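Local coordinates for periplasmic binding protein (Pseudomonas aeruginosa, PDB 2R79) that binds heme in the periplasm and probably hands it to an inner-membrane transporter for uptake into the cell, at residues I62-E67 and G105-V110; P92-L97 and L119-R124; S99-L104 and E115-D120. All blocks are in the same frame, centred on the assembly; numbering follows the deposited sequence.

Contact 1: I62-E67 and G105-V110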
# COMPACT_ATOMS: atom_id res chain seq x y z
N ILE A 62 -8.26 -6.41 -38.47
CA ILE A 62 -6.91 -6.01 -38.83
C ILE A 62 -5.88 -6.41 -37.79
O ILE A 62 -6.14 -6.40 -36.59
CB ILE A 62 -6.83 -4.48 -39.05
CG1 ILE A 62 -5.40 -4.07 -39.40
CG2 ILE A 62 -7.30 -3.76 -37.80
CD1 ILE A 62 -5.24 -2.59 -39.70
N LEU A 63 -4.70 -6.78 -38.27
CA LEU A 63 -3.60 -7.15 -37.41
C LEU A 63 -2.45 -6.22 -37.76
O LEU A 63 -2.04 -6.16 -38.92
CB LEU A 63 -3.17 -8.61 -37.65
CG LEU A 63 -1.84 -9.00 -36.97
CD1 LEU A 63 -1.94 -8.76 -35.47
CD2 LEU A 63 -1.52 -10.45 -37.26
N ILE A 64 -1.95 -5.48 -36.78
CA ILE A 64 -0.85 -4.57 -37.03
C ILE A 64 0.38 -4.99 -36.24
O ILE A 64 0.28 -5.53 -35.14
CB ILE A 64 -1.22 -3.10 -36.66
CG1 ILE A 64 -1.48 -2.97 -35.16
CG2 ILE A 64 -2.47 -2.66 -37.43
CD1 ILE A 64 -1.74 -1.55 -34.71
N GLY A 65 1.55 -4.73 -36.82
CA GLY A 65 2.80 -5.07 -36.18
C GLY A 65 3.94 -4.47 -36.98
O GLY A 65 3.71 -3.82 -38.00
N THR A 66 5.17 -4.69 -36.53
CA THR A 66 6.33 -4.17 -37.24
C THR A 66 7.08 -5.32 -37.89
O THR A 66 6.55 -6.42 -38.03
CB THR A 66 7.29 -3.41 -36.30
OG1 THR A 66 7.87 -4.33 -35.36
CG2 THR A 66 6.55 -2.32 -35.54
N GLU A 67 8.33 -5.06 -38.28
CA GLU A 67 9.17 -6.08 -38.90
C GLU A 67 9.43 -7.21 -37.91
O GLU A 67 9.51 -8.37 -38.29
CB GLU A 67 10.51 -5.48 -39.33
CG GLU A 67 10.42 -4.34 -40.31
CD GLU A 67 9.63 -3.17 -39.77
OE1 GLU A 67 9.95 -2.68 -38.66
OE2 GLU A 67 8.68 -2.73 -40.46
N GLY A 105 -3.61 6.88 -38.27
CA GLY A 105 -4.62 7.93 -38.33
C GLY A 105 -5.68 7.60 -39.36
O GLY A 105 -6.87 7.73 -39.09
N ASP A 106 -5.25 7.17 -40.54
CA ASP A 106 -6.18 6.84 -41.61
C ASP A 106 -7.07 5.64 -41.30
O ASP A 106 -8.28 5.71 -41.47
CB ASP A 106 -5.44 6.61 -42.93
CG ASP A 106 -4.87 7.89 -43.52
OD1 ASP A 106 -5.38 8.99 -43.19
OD2 ASP A 106 -3.92 7.80 -44.33
N TRP A 107 -6.48 4.54 -40.86
CA TRP A 107 -7.28 3.35 -40.56
C TRP A 107 -8.20 3.57 -39.36
O TRP A 107 -9.16 2.83 -39.17
CB TRP A 107 -6.39 2.13 -40.29
CG TRP A 107 -5.40 1.83 -41.37
CD1 TRP A 107 -5.58 1.99 -42.71
CD2 TRP A 107 -4.08 1.30 -41.20
NE1 TRP A 107 -4.45 1.60 -43.39
CE2 TRP A 107 -3.51 1.18 -42.49
CE3 TRP A 107 -3.32 0.92 -40.08
CZ2 TRP A 107 -2.21 0.69 -42.69
CZ3 TRP A 107 -2.02 0.43 -40.29
CH2 TRP A 107 -1.48 0.33 -41.58
N LEU A 108 -7.91 4.60 -38.56
CA LEU A 108 -8.70 4.91 -37.37
C LEU A 108 -9.73 6.01 -37.66
O LEU A 108 -10.66 6.22 -36.89
CB LEU A 108 -7.76 5.36 -36.25
CG LEU A 108 -7.66 4.64 -34.90
CD1 LEU A 108 -8.08 3.18 -34.98
CD2 LEU A 108 -6.22 4.77 -34.42
N GLY A 109 -9.54 6.71 -38.77
CA GLY A 109 -10.45 7.77 -39.15
C GLY A 109 -10.22 9.09 -38.43
O GLY A 109 -11.14 9.89 -38.31
N VAL A 110 -9.00 9.33 -37.96
CA VAL A 110 -8.69 10.58 -37.27
C VAL A 110 -7.37 11.17 -37.77
O VAL A 110 -6.46 11.45 -36.98
CB VAL A 110 -8.61 10.37 -35.74
CG1 VAL A 110 -10.01 10.14 -35.17
CG2 VAL A 110 -7.72 9.19 -35.42

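Contact 2: P92-L97 and L119-R124. With SO4 (sulfate ion), chain C.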
# COMPACT_ATOMS: atom_id res chain seq x y z
N PRO A 92 14.09 3.24 -35.74
CA PRO A 92 14.37 4.30 -34.76
C PRO A 92 14.55 5.70 -35.35
O PRO A 92 15.63 6.28 -35.21
CB PRO A 92 15.66 3.83 -34.08
CG PRO A 92 15.74 2.36 -34.40
CD PRO A 92 15.23 2.30 -35.80
N ASP A 93 13.52 6.24 -36.00
CA ASP A 93 13.62 7.59 -36.55
C ASP A 93 12.25 8.24 -36.77
O ASP A 93 11.26 7.55 -36.98
CB ASP A 93 14.41 7.60 -37.86
CG ASP A 93 13.71 6.86 -38.97
OD1 ASP A 93 13.71 5.61 -38.95
OD2 ASP A 93 13.15 7.53 -39.86
N LEU A 94 12.22 9.57 -36.72
CA LEU A 94 10.99 10.33 -36.88
C LEU A 94 10.30 10.09 -38.21
O LEU A 94 9.07 10.17 -38.28
CB LEU A 94 11.27 11.82 -36.70
CG LEU A 94 11.85 12.17 -35.33
CD1 LEU A 94 12.04 13.67 -35.23
CD2 LEU A 94 10.91 11.67 -34.24
N GLU A 95 11.06 9.81 -39.25
CA GLU A 95 10.46 9.56 -40.55
C GLU A 95 9.54 8.35 -40.45
O GLU A 95 8.44 8.35 -40.99
CB GLU A 95 11.52 9.32 -41.62
CG GLU A 95 10.93 8.84 -42.94
CD GLU A 95 11.98 8.67 -44.03
OE1 GLU A 95 12.99 7.97 -43.79
OE2 GLU A 95 11.79 9.24 -45.13
N ALA A 96 10.01 7.32 -39.75
CA ALA A 96 9.23 6.10 -39.57
C ALA A 96 8.01 6.39 -38.69
O ALA A 96 6.90 5.96 -39.00
CB ALA A 96 10.08 5.03 -38.93
N LEU A 97 8.23 7.11 -37.60
CA LEU A 97 7.14 7.44 -36.70
C LEU A 97 6.05 8.18 -37.47
O LEU A 97 4.89 7.76 -37.47
CB LEU A 97 7.63 8.31 -35.54
CG LEU A 97 6.54 8.80 -34.59
CD1 LEU A 97 5.65 7.65 -34.14
CD2 LEU A 97 7.19 9.47 -33.41
N LEU A 119 2.96 16.47 -34.37
CA LEU A 119 3.36 17.83 -34.02
C LEU A 119 3.78 17.95 -32.56
O LEU A 119 4.83 18.52 -32.26
CB LEU A 119 2.22 18.79 -34.35
CG LEU A 119 2.40 20.29 -34.14
CD1 LEU A 119 3.65 20.78 -34.86
CD2 LEU A 119 1.16 21.00 -34.68
N ASP A 120 2.98 17.42 -31.65
CA ASP A 120 3.32 17.50 -30.23
C ASP A 120 4.62 16.74 -29.93
O ASP A 120 5.42 17.17 -29.11
CB ASP A 120 2.21 16.91 -29.35
CG ASP A 120 0.92 17.70 -29.43
OD1 ASP A 120 1.00 18.95 -29.43
OD2 ASP A 120 -0.16 17.08 -29.46
N TYR A 121 4.80 15.61 -30.61
CA TYR A 121 5.98 14.79 -30.39
C TYR A 121 7.26 15.55 -30.76
O TYR A 121 8.17 15.65 -29.95
CB TYR A 121 5.88 13.52 -31.23
CG TYR A 121 6.70 12.36 -30.70
CD1 TYR A 121 6.23 11.59 -29.65
CD2 TYR A 121 7.91 12.01 -31.30
CE1 TYR A 121 6.94 10.48 -29.20
CE2 TYR A 121 8.63 10.90 -30.86
CZ TYR A 121 8.14 10.13 -29.81
OH TYR A 121 8.81 9.01 -29.39
N ARG A 122 7.30 16.09 -31.97
CA ARG A 122 8.48 16.83 -32.42
C ARG A 122 8.74 18.05 -31.56
O ARG A 122 9.88 18.42 -31.33
CB ARG A 122 8.32 17.21 -33.90
CG ARG A 122 7.98 16.01 -34.78
CD ARG A 122 8.34 16.22 -36.25
NE ARG A 122 8.01 17.57 -36.69
CZ ARG A 122 7.98 17.95 -37.97
NH1 ARG A 122 8.24 17.08 -38.93
NH2 ARG A 122 7.69 19.21 -38.28
N GLN A 123 7.67 18.66 -31.06
CA GLN A 123 7.79 19.83 -30.21
C GLN A 123 8.47 19.42 -28.90
O GLN A 123 9.32 20.14 -28.38
CB GLN A 123 6.40 20.40 -29.90
CG GLN A 123 6.40 21.76 -29.22
CD GLN A 123 6.71 22.90 -30.18
OE1 GLN A 123 6.04 23.05 -31.22
NE2 GLN A 123 7.72 23.71 -29.85
N ARG A 124 8.06 18.27 -28.38
CA ARG A 124 8.64 17.74 -27.16
C ARG A 124 10.14 17.51 -27.38
O ARG A 124 10.96 17.87 -26.54
CB ARG A 124 7.98 16.40 -26.78
CG ARG A 124 6.56 16.50 -26.23
CD ARG A 124 6.51 17.31 -24.94
NE ARG A 124 7.16 16.63 -23.81
CZ ARG A 124 6.66 15.57 -23.17
NH1 ARG A 124 5.49 15.06 -23.55
NH2 ARG A 124 7.31 15.04 -22.15
S SO4 C . 15.94 10.76 -36.28
O1 SO4 C . 15.46 11.09 -37.66
O2 SO4 C . 16.97 9.66 -36.30
O3 SO4 C . 16.52 12.03 -35.73
O4 SO4 C . 14.82 10.36 -35.38

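Contact 3: S99-L104 and E115-D120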
# COMPACT_ATOMS: atom_id res chain seq x y z
N SER A 99 5.37 8.19 -40.43
CA SER A 99 4.73 7.34 -41.42
C SER A 99 3.76 6.38 -40.74
O SER A 99 2.70 6.07 -41.27
CB SER A 99 5.78 6.55 -42.20
OG SER A 99 5.16 5.55 -42.99
N ASN A 100 4.13 5.91 -39.55
CA ASN A 100 3.26 5.01 -38.81
C ASN A 100 2.02 5.78 -38.37
O ASN A 100 0.89 5.29 -38.49
CB ASN A 100 3.98 4.44 -37.59
CG ASN A 100 5.02 3.40 -37.94
OD1 ASN A 100 5.02 2.84 -39.04
ND2 ASN A 100 5.90 3.10 -37.00
N LEU A 101 2.22 6.99 -37.86
CA LEU A 101 1.09 7.79 -37.40
C LEU A 101 0.14 8.11 -38.55
O LEU A 101 -1.07 8.11 -38.37
CB LEU A 101 1.58 9.09 -36.76
CG LEU A 101 2.32 8.94 -35.44
CD1 LEU A 101 2.66 10.32 -34.90
CD2 LEU A 101 1.47 8.19 -34.44
N LYS A 102 0.70 8.37 -39.73
CA LYS A 102 -0.09 8.67 -40.91
C LYS A 102 -1.05 7.52 -41.18
O LYS A 102 -2.25 7.74 -41.38
CB LYS A 102 0.84 8.87 -42.11
CG LYS A 102 0.12 9.00 -43.45
CD LYS A 102 -0.74 10.24 -43.51
CE LYS A 102 -1.43 10.37 -44.87
NZ LYS A 102 -2.29 11.58 -44.95
N LYS A 103 -0.53 6.30 -41.19
CA LYS A 103 -1.36 5.13 -41.45
C LYS A 103 -2.39 4.88 -40.35
O LYS A 103 -3.58 4.73 -40.63
CB LYS A 103 -0.49 3.89 -41.62
CG LYS A 103 0.48 3.98 -42.78
CD LYS A 103 1.28 2.70 -42.93
CE LYS A 103 2.25 2.81 -44.10
NZ LYS A 103 2.96 1.53 -44.36
N LEU A 104 -1.93 4.85 -39.10
CA LEU A 104 -2.84 4.62 -37.97
C LEU A 104 -3.96 5.63 -38.00
O LEU A 104 -5.13 5.29 -37.79
CB LEU A 104 -2.09 4.72 -36.65
CG LEU A 104 -1.04 3.64 -36.38
CD1 LEU A 104 -0.41 3.88 -35.01
CD2 LEU A 104 -1.68 2.26 -36.45
N GLU A 115 -1.92 13.96 -37.01
CA GLU A 115 -1.05 15.07 -37.35
C GLU A 115 -0.69 15.84 -36.09
O GLU A 115 0.46 16.24 -35.90
CB GLU A 115 -1.73 16.01 -38.35
CG GLU A 115 -1.52 15.62 -39.81
CD GLU A 115 -2.20 16.58 -40.78
OE1 GLU A 115 -2.03 17.82 -40.63
OE2 GLU A 115 -2.90 16.09 -41.70
N ALA A 116 -1.68 16.05 -35.23
CA ALA A 116 -1.45 16.77 -33.98
C ALA A 116 -0.48 15.97 -33.10
O ALA A 116 0.32 16.56 -32.37
CB ALA A 116 -2.76 16.99 -33.26
N ALA A 117 -0.57 14.65 -33.17
CA ALA A 117 0.31 13.79 -32.37
C ALA A 117 1.75 13.94 -32.85
O ALA A 117 2.67 14.03 -32.04
CB ALA A 117 -0.13 12.34 -32.47
N GLU A 118 1.94 13.95 -34.16
CA GLU A 118 3.26 14.10 -34.73
C GLU A 118 3.82 15.47 -34.32
O GLU A 118 4.99 15.60 -33.97
CB GLU A 118 3.20 14.02 -36.25
CG GLU A 118 4.55 14.14 -36.92
CD GLU A 118 4.46 14.63 -38.36
OE1 GLU A 118 3.64 14.08 -39.13
OE2 GLU A 118 5.21 15.56 -38.72
N LEU A 119 2.96 16.47 -34.37
CA LEU A 119 3.36 17.83 -34.02
C LEU A 119 3.78 17.95 -32.56
O LEU A 119 4.83 18.52 -32.26
CB LEU A 119 2.22 18.79 -34.35
CG LEU A 119 2.40 20.29 -34.14
CD1 LEU A 119 3.65 20.78 -34.86
CD2 LEU A 119 1.16 21.00 -34.68
N ASP A 120 2.98 17.42 -31.65
CA ASP A 120 3.32 17.50 -30.23
C ASP A 120 4.62 16.74 -29.93
O ASP A 120 5.42 17.17 -29.11
CB ASP A 120 2.21 16.91 -29.35
CG ASP A 120 0.92 17.70 -29.43
OD1 ASP A 120 1.00 18.95 -29.43
OD2 ASP A 120 -0.16 17.08 -29.46

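Contact 1: I62-E67 and G105-V110
Trp107 reaches from the last turn of helix 94-108 with the six-membered half of its indole against the side chains of Ile62 and Ile64. The terminal methyl of Ile62 carries the closest approach, CD1 lying 4.0 Å from CE3 of Trp107, and the two side chains cross at about a right angle. Ile62 is fully extended, with CG1 anti to the backbone N (chi1 179°) and CD1 anti again beyond it, which brings the methyl up to the rim of the ring. Ile64, two residues along the same strand, meets the indole with its CG2 methyl, 4.2 Å from Trp107 CZ3. The approach of both isoleucines is oblique and purely apolar, and no hydrogen bond joins the segments. Trp5 of the adjacent strand and Glu86 on the other side of 62-65 also touch the Trp107 side chain, while Arg84 makes a cation-pi contact with it. Just beyond Trp107 the helix ends in a Schellman motif at Gly109, whose positive phi turns the chain into helix 111-135. A helix packed, here through a large aromatic, on an inner strand of a parallel sheet is the layered alpha/beta packing of a periplasmic binding protein lobe.

Contact 2: P92-L97 and L119-R124
Leu97 presses its CD2 methyl onto one face of the Tyr121 ring, 3.6 Å from the ring centroid and 28° off the normal, a CH-pi contact. The methyl is offset toward the CD2-CE2 side of the ring, and its nearest atom there is Tyr121 CE2 at 3.3 Å, a tight fit. Leu97 projects its CG anti to the backbone N (chi1 176°), and this carries the branch across from helix 94-108 to helix 111-135. Leu94, one turn earlier than Leu97, comes to the same ring differently: with CG beside its backbone N and anti to the carbonyl carbon (chi1 -60°), it brings CD2 near the ring plane, at the edge, 4.1 Å from Tyr121 CE2. The two leucines thus share one ring corner, one over it and one beside it. The phenol hydroxyl has its polar partner elsewhere, a hydrogen bond with the carbonyl of Gly245, and Leu248 and Pro249 of helix 248-259 also touch the Tyr121 side chain.

At the start of helix 94-108, Asp93 is the N-cap: Ala96 N donates to its OD2 (3.1 Å), meeting the oxygen from above the carboxylate plane. Leu94 N instead donates to O4 of a sulfate (3.0 Å), probably from the crystallisation liquor, which Arg170 and Trp166 also bind. The chemistry therefore divides: apolar contacts on an aromatic ring join the two helices, whereas the N-terminal N-H groups of Leu94 and Ala96 meet a sulfate and a carboxylate, which the helix dipole would probably favour.

Contact 3: S99-L104 and E115-D120
The backbones of 99-104 and 115-120, both wholly helical, come nearest at Leu101 and Glu118, whose CA atoms are 7.2 Å apart. Across this short separation a single leucine does most of the work. Leu101 sets its CG anti to the carbonyl carbon (chi1 -68°) and continues extended to CD1, so that this one methyl is thrust against the backbone of the facing helix. CD1 rests 3.8 Å from Glu118 N and equally close to Glu118 CA, with the CB of Glu118 at 4.0 Å. It also meets the methyl of Ala117, CD1 to CB being 4.2 Å. The methyl thus lies against the peptide link from Ala117 to Glu118 and the first side-chain carbons on both sides of it.

Glu118 contributes through its aliphatic root, not its charge. Its chain leads off extended from CB, and the carboxylate lies near Glu98, a like charge, while its link with Arg122 is a long, weak ion pair. No hydrogen bond crosses between the segments. At the outer margin Lys102 NZ and Glu115 OE2 are 5.6 Å apart, too far for a salt bridge, although their opposite charges may attract mildly.

On the inner side Trp15 of helix 10-18 packs against Leu101, Leu104 and Ala117, and Leu19 in the loop that follows touches Leu104 and Ala117. Asn100 donates a hydrogen bond to the carbonyl of Ser89, tying helix 94-108 to the loop after strand 85-87. Helix 94-108 is thereby held between the long helix 111-135, helix 10-18 and the chain leaving the edge strand of the parallel sheet.

Helix 94-108 takes part in all three contacts: its first turn in contact 2, its middle in contact 3 and its last turns in contact 1. Contacts 2 and 3, with centres about 8 Å apart, both pair it with helix 111-135 and share Leu119 and Asp120, whereas contact 1 joins it to strand 62-65 of the four-stranded parallel sheet. The centres of contacts 1 and 3 are about 11 Å apart, and Ile64 CD1 touches Leu104 CD2 at 4.2 Å; contacts 1 and 2 lie about 17 Å apart between centres without touching. Strand 62-65 comes first in sequence, followed by the two helices. Helix 94-108 thus lies between sheet and long helix, away from the heme pocket.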